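Local structure of nisin biosynthesis protein NisC (Lactococcus lactis subsp. lactis, 2G0D) at residues K1-N7 and S357-L361. The protein is the zinc-containing cyclase of nisin biosynthesis, adding cysteine thiols to dehydrated residues of the precursor peptide to close its (methyl)lanthionine rings. Numbering follows the deposited sequence.
Sequences KKNIKRN and SEQIL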
ATOM      1  N   LYS A   1      -7.641 -12.104 -24.620  1.00 46.54           N
ATOM      2  CA  LYS A   1      -6.204 -12.381 -24.274  1.00 46.19           C
ATOM      3  C   LYS A   1      -6.073 -13.722 -23.527  1.00 45.05           C
ATOM      4  O   LYS A   1      -6.490 -13.857 -22.359  1.00 44.84           O
ATOM      5  CB  LYS A   1      -5.566 -11.209 -23.501  1.00 46.26           C
ATOM      6  CG  LYS A   1      -6.402 -10.653 -22.318  1.00 47.51           C
ATOM      7  CD  LYS A   1      -5.880  -9.291 -21.764  1.00 48.48           C
ATOM      8  CE  LYS A   1      -4.705  -9.433 -20.777  1.00 50.40           C
ATOM      9  NZ  LYS A   1      -3.404  -9.840 -21.470  1.00 52.43           N
ATOM     10  N   LYS A   2      -5.499 -14.704 -24.227  1.00 43.10           N
ATOM     11  CA  LYS A   2      -5.331 -16.074 -23.710  1.00 41.87           C
ATOM     12  C   LYS A   2      -4.035 -16.244 -22.912  1.00 40.28           C
ATOM     13  O   LYS A   2      -3.779 -17.324 -22.356  1.00 39.04           O
ATOM     14  CB  LYS A   2      -5.348 -17.104 -24.863  1.00 41.78           C
ATOM     15  CG  LYS A   2      -6.653 -17.176 -25.654  1.00 42.56           C
ATOM     16  CD  LYS A   2      -6.470 -17.901 -26.985  1.00 42.24           C
ATOM     17  CE  LYS A   2      -7.788 -18.010 -27.753  1.00 44.24           C
ATOM     18  NZ  LYS A   2      -8.404 -19.361 -27.660  1.00 45.02           N
ATOM     19  N   ASN A   3      -3.218 -15.192 -22.882  1.00 38.75           N
ATOM     20  CA  ASN A   3      -1.929 -15.265 -22.204  1.00 37.82           C
ATOM     21  C   ASN A   3      -1.940 -15.143 -20.664  1.00 36.73           C
ATOM     22  O   ASN A   3      -0.995 -15.597 -20.019  1.00 36.27           O
ATOM     23  CB  ASN A   3      -0.864 -14.389 -22.895  1.00 37.82           C
ATOM     24  CG  ASN A   3      -0.856 -12.951 -22.423  1.00 39.95           C
ATOM     25  OD1 ASN A   3      -1.892 -12.351 -22.095  1.00 40.21           O
ATOM     26  ND2 ASN A   3       0.344 -12.369 -22.407  1.00 44.22           N
ATOM     27  N   ILE A   4      -2.986 -14.544 -20.081  1.00 35.48           N
ATOM     28  CA  ILE A   4      -3.164 -14.605 -18.622  1.00 34.82           C
ATOM     29  C   ILE A   4      -3.278 -16.062 -18.160  1.00 34.71           C
ATOM     30  O   ILE A   4      -2.562 -16.479 -17.265  1.00 34.81           O
ATOM     31  CB  ILE A   4      -4.329 -13.706 -18.096  1.00 34.98           C
ATOM     32  CG1 ILE A   4      -3.922 -12.232 -18.258  1.00 34.94           C
ATOM     33  CG2 ILE A   4      -4.666 -14.031 -16.631  1.00 34.10           C
ATOM     34  CD1 ILE A   4      -4.741 -11.231 -17.522  1.00 39.39           C
ATOM     35  N   LYS A   5      -4.139 -16.845 -18.807  1.00 34.03           N
ATOM     36  CA  LYS A   5      -4.325 -18.240 -18.421  1.00 34.02           C
ATOM     37  C   LYS A   5      -2.993 -19.030 -18.410  1.00 33.68           C
ATOM     38  O   LYS A   5      -2.656 -19.660 -17.415  1.00 32.91           O
ATOM     39  CB  LYS A   5      -5.350 -18.915 -19.334  1.00 33.90           C
ATOM     40  CG  LYS A   5      -5.876 -20.229 -18.813  1.00 34.82           C
ATOM     41  CD  LYS A   5      -6.603 -20.916 -19.911  1.00 35.95           C
ATOM     42  CE  LYS A   5      -7.612 -21.864 -19.391  1.00 38.76           C
ATOM     43  NZ  LYS A   5      -8.015 -22.822 -20.481  1.00 40.52           N
ATOM     44  N   ARG A   6      -2.248 -18.991 -19.515  1.00 33.30           N
ATOM     45  CA  ARG A   6      -0.930 -19.642 -19.571  1.00 33.26           C
ATOM     46  C   ARG A   6       0.010 -19.234 -18.425  1.00 32.73           C
ATOM     47  O   ARG A   6       0.620 -20.076 -17.754  1.00 32.24           O
ATOM     48  CB  ARG A   6      -0.256 -19.340 -20.896  1.00 33.83           C
ATOM     49  CG  ARG A   6       1.026 -20.146 -21.133  1.00 35.31           C
ATOM     50  CD  ARG A   6       1.485 -20.060 -22.575  1.00 33.64           C
ATOM     51  NE  ARG A   6       2.011 -18.729 -22.880  1.00 37.26           N
ATOM     52  CZ  ARG A   6       1.325 -17.770 -23.502  1.00 38.63           C
ATOM     53  NH1 ARG A   6       0.068 -17.989 -23.906  1.00 40.55           N
ATOM     54  NH2 ARG A   6       1.898 -16.591 -23.720  1.00 35.63           N
ATOM     55  N   ASN A   7       0.136 -17.936 -18.213  1.00 32.52           N
ATOM     56  CA  ASN A   7       0.969 -17.433 -17.128  1.00 32.86           C
ATOM     57  C   ASN A   7       0.517 -17.841 -15.719  1.00 32.34           C
ATOM     58  O   ASN A   7       1.344 -18.172 -14.871  1.00 31.93           O
ATOM     59  CB  ASN A   7       1.121 -15.922 -17.263  1.00 32.73           C
ATOM     60  CG  ASN A   7       2.134 -15.569 -18.320  1.00 34.63           C
ATOM     61  OD1 ASN A   7       3.334 -15.594 -18.048  1.00 36.10           O
ATOM     62  ND2 ASN A   7       1.671 -15.325 -19.557  1.00 33.35           N
ATOM     63  N   SER A 357      -0.541  -5.367 -23.449  1.00 42.42           N
ATOM     64  CA  SER A 357      -0.615  -6.293 -22.298  1.00 44.04           C
ATOM     65  C   SER A 357       0.149  -7.587 -22.515  1.00 44.74           C
ATOM     66  O   SER A 357       0.778  -8.109 -21.586  1.00 44.79           O
ATOM     67  CB  SER A 357      -2.065  -6.643 -21.965  1.00 44.49           C
ATOM     68  OG  SER A 357      -2.468  -7.811 -22.682  1.00 45.64           O
ATOM     69  N   GLU A 358       0.057  -8.103 -23.739  1.00 45.09           N
ATOM     70  CA  GLU A 358       0.706  -9.344 -24.133  1.00 45.82           C
ATOM     71  C   GLU A 358       2.222  -9.249 -23.985  1.00 45.75           C
ATOM     72  O   GLU A 358       2.858 -10.117 -23.373  1.00 46.24           O
ATOM     73  CB  GLU A 358       0.315  -9.723 -25.575  1.00 46.09           C
ATOM     74  CG  GLU A 358       0.853  -8.794 -26.696  1.00 48.16           C
ATOM     75  CD  GLU A 358       0.369  -7.339 -26.593  1.00 49.55           C
ATOM     76  OE1 GLU A 358      -0.837  -7.121 -26.306  1.00 48.54           O
ATOM     77  OE2 GLU A 358       1.204  -6.421 -26.809  1.00 49.66           O
ATOM     78  N   GLN A 359       2.789  -8.189 -24.550  1.00 45.14           N
ATOM     79  CA  GLN A 359       4.218  -7.935 -24.468  1.00 45.30           C
ATOM     80  C   GLN A 359       4.644  -7.681 -23.008  1.00 43.99           C
ATOM     81  O   GLN A 359       5.739  -8.054 -22.597  1.00 43.83           O
ATOM     82  CB  GLN A 359       4.593  -6.767 -25.399  1.00 44.96           C
ATOM     83  CG  GLN A 359       5.956  -6.139 -25.123  1.00 46.65           C
ATOM     84  CD  GLN A 359       6.379  -5.112 -26.172  1.00 47.49           C
ATOM     85  OE1 GLN A 359       5.767  -4.998 -27.241  1.00 50.89           O
ATOM     86  NE2 GLN A 359       7.449  -4.371 -25.874  1.00 49.30           N
ATOM     87  N   ILE A 360       3.763  -7.072 -22.225  1.00 43.14           N
ATOM     88  CA  ILE A 360       4.073  -6.803 -20.821  1.00 42.61           C
ATOM     89  C   ILE A 360       4.348  -8.104 -20.027  1.00 42.08           C
ATOM     90  O   ILE A 360       5.347  -8.197 -19.328  1.00 41.86           O
ATOM     91  CB  ILE A 360       3.002  -5.890 -20.147  1.00 42.61           C
ATOM     92  CG1 ILE A 360       3.094  -4.468 -20.730  1.00 43.10           C
ATOM     93  CG2 ILE A 360       3.202  -5.853 -18.630  1.00 41.93           C
ATOM     94  CD1 ILE A 360       1.864  -3.563 -20.460  1.00 42.47           C
ATOM     95  N   LEU A 361       3.490  -9.109 -20.182  1.00 42.52           N
ATOM     96  CA  LEU A 361       3.660 -10.391 -19.485  1.00 42.70           C
ATOM     97  C   LEU A 361       4.808 -11.249 -19.989  1.00 43.77           C
ATOM     98  O   LEU A 361       5.512 -11.870 -19.190  1.00 44.19           O
ATOM     99  CB  LEU A 361       2.379 -11.208 -19.534  1.00 42.44           C
ATOM    100  CG  LEU A 361       1.215 -10.796 -18.632  1.00 41.69           C
ATOM    101  CD1 LEU A 361       0.182 -11.911 -18.577  1.00 39.62           C
ATOM    102  CD2 LEU A 361       1.690 -10.430 -17.228  1.00 41.90           C
TER
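Leu-361 sets its CD1 methyl over one face of the Asn-3 amide, 4.1 Å from CG, and over a face of the Asn-7 amide, 3.9 Å from ND2; the two amides stand almost perpendicular. On the side away from Leu-361, CA of Glu-358 lies obliquely beyond the NH2 end of the Asn-3 amide, 3.5 Å from ND2. In the carbonyl plane of Asn-3, NZ of Lys-1 donates to OD1 at 3.0 Å, which steadies the amide. Asparagine suits this buried place because its flat group offers a face to a methyl and an oxygen to an ammonium. Asn-7 turns back along its own helix: with CG beside the backbone N (chi1 -78°), ND2 gives a nearly straight 2.7 Å bond to O of Asn-3, which also accepts the backbone N of Asn-7 from the opposite face. The long Lys-1 chain, bent near its end, carries NZ across to OG of Ser-357, a hydrogen bond whose 2.5 Å length is doubtfully short; the short serine holds its hydroxyl close to the backbone, and the lysine supplies the reach. CD1 of apolar Leu-361 also touches CG1 of Ile-4, and Leu-361 and Ser-357 pack on helix 376-387. The axes of the short segments 3-7 and 357-361, on helices 3-20 and 357-362, come within 10.7 Å at 16°, a near-parallel helix pairing at the periphery of the alpha toroid of the LanC-like cyclases.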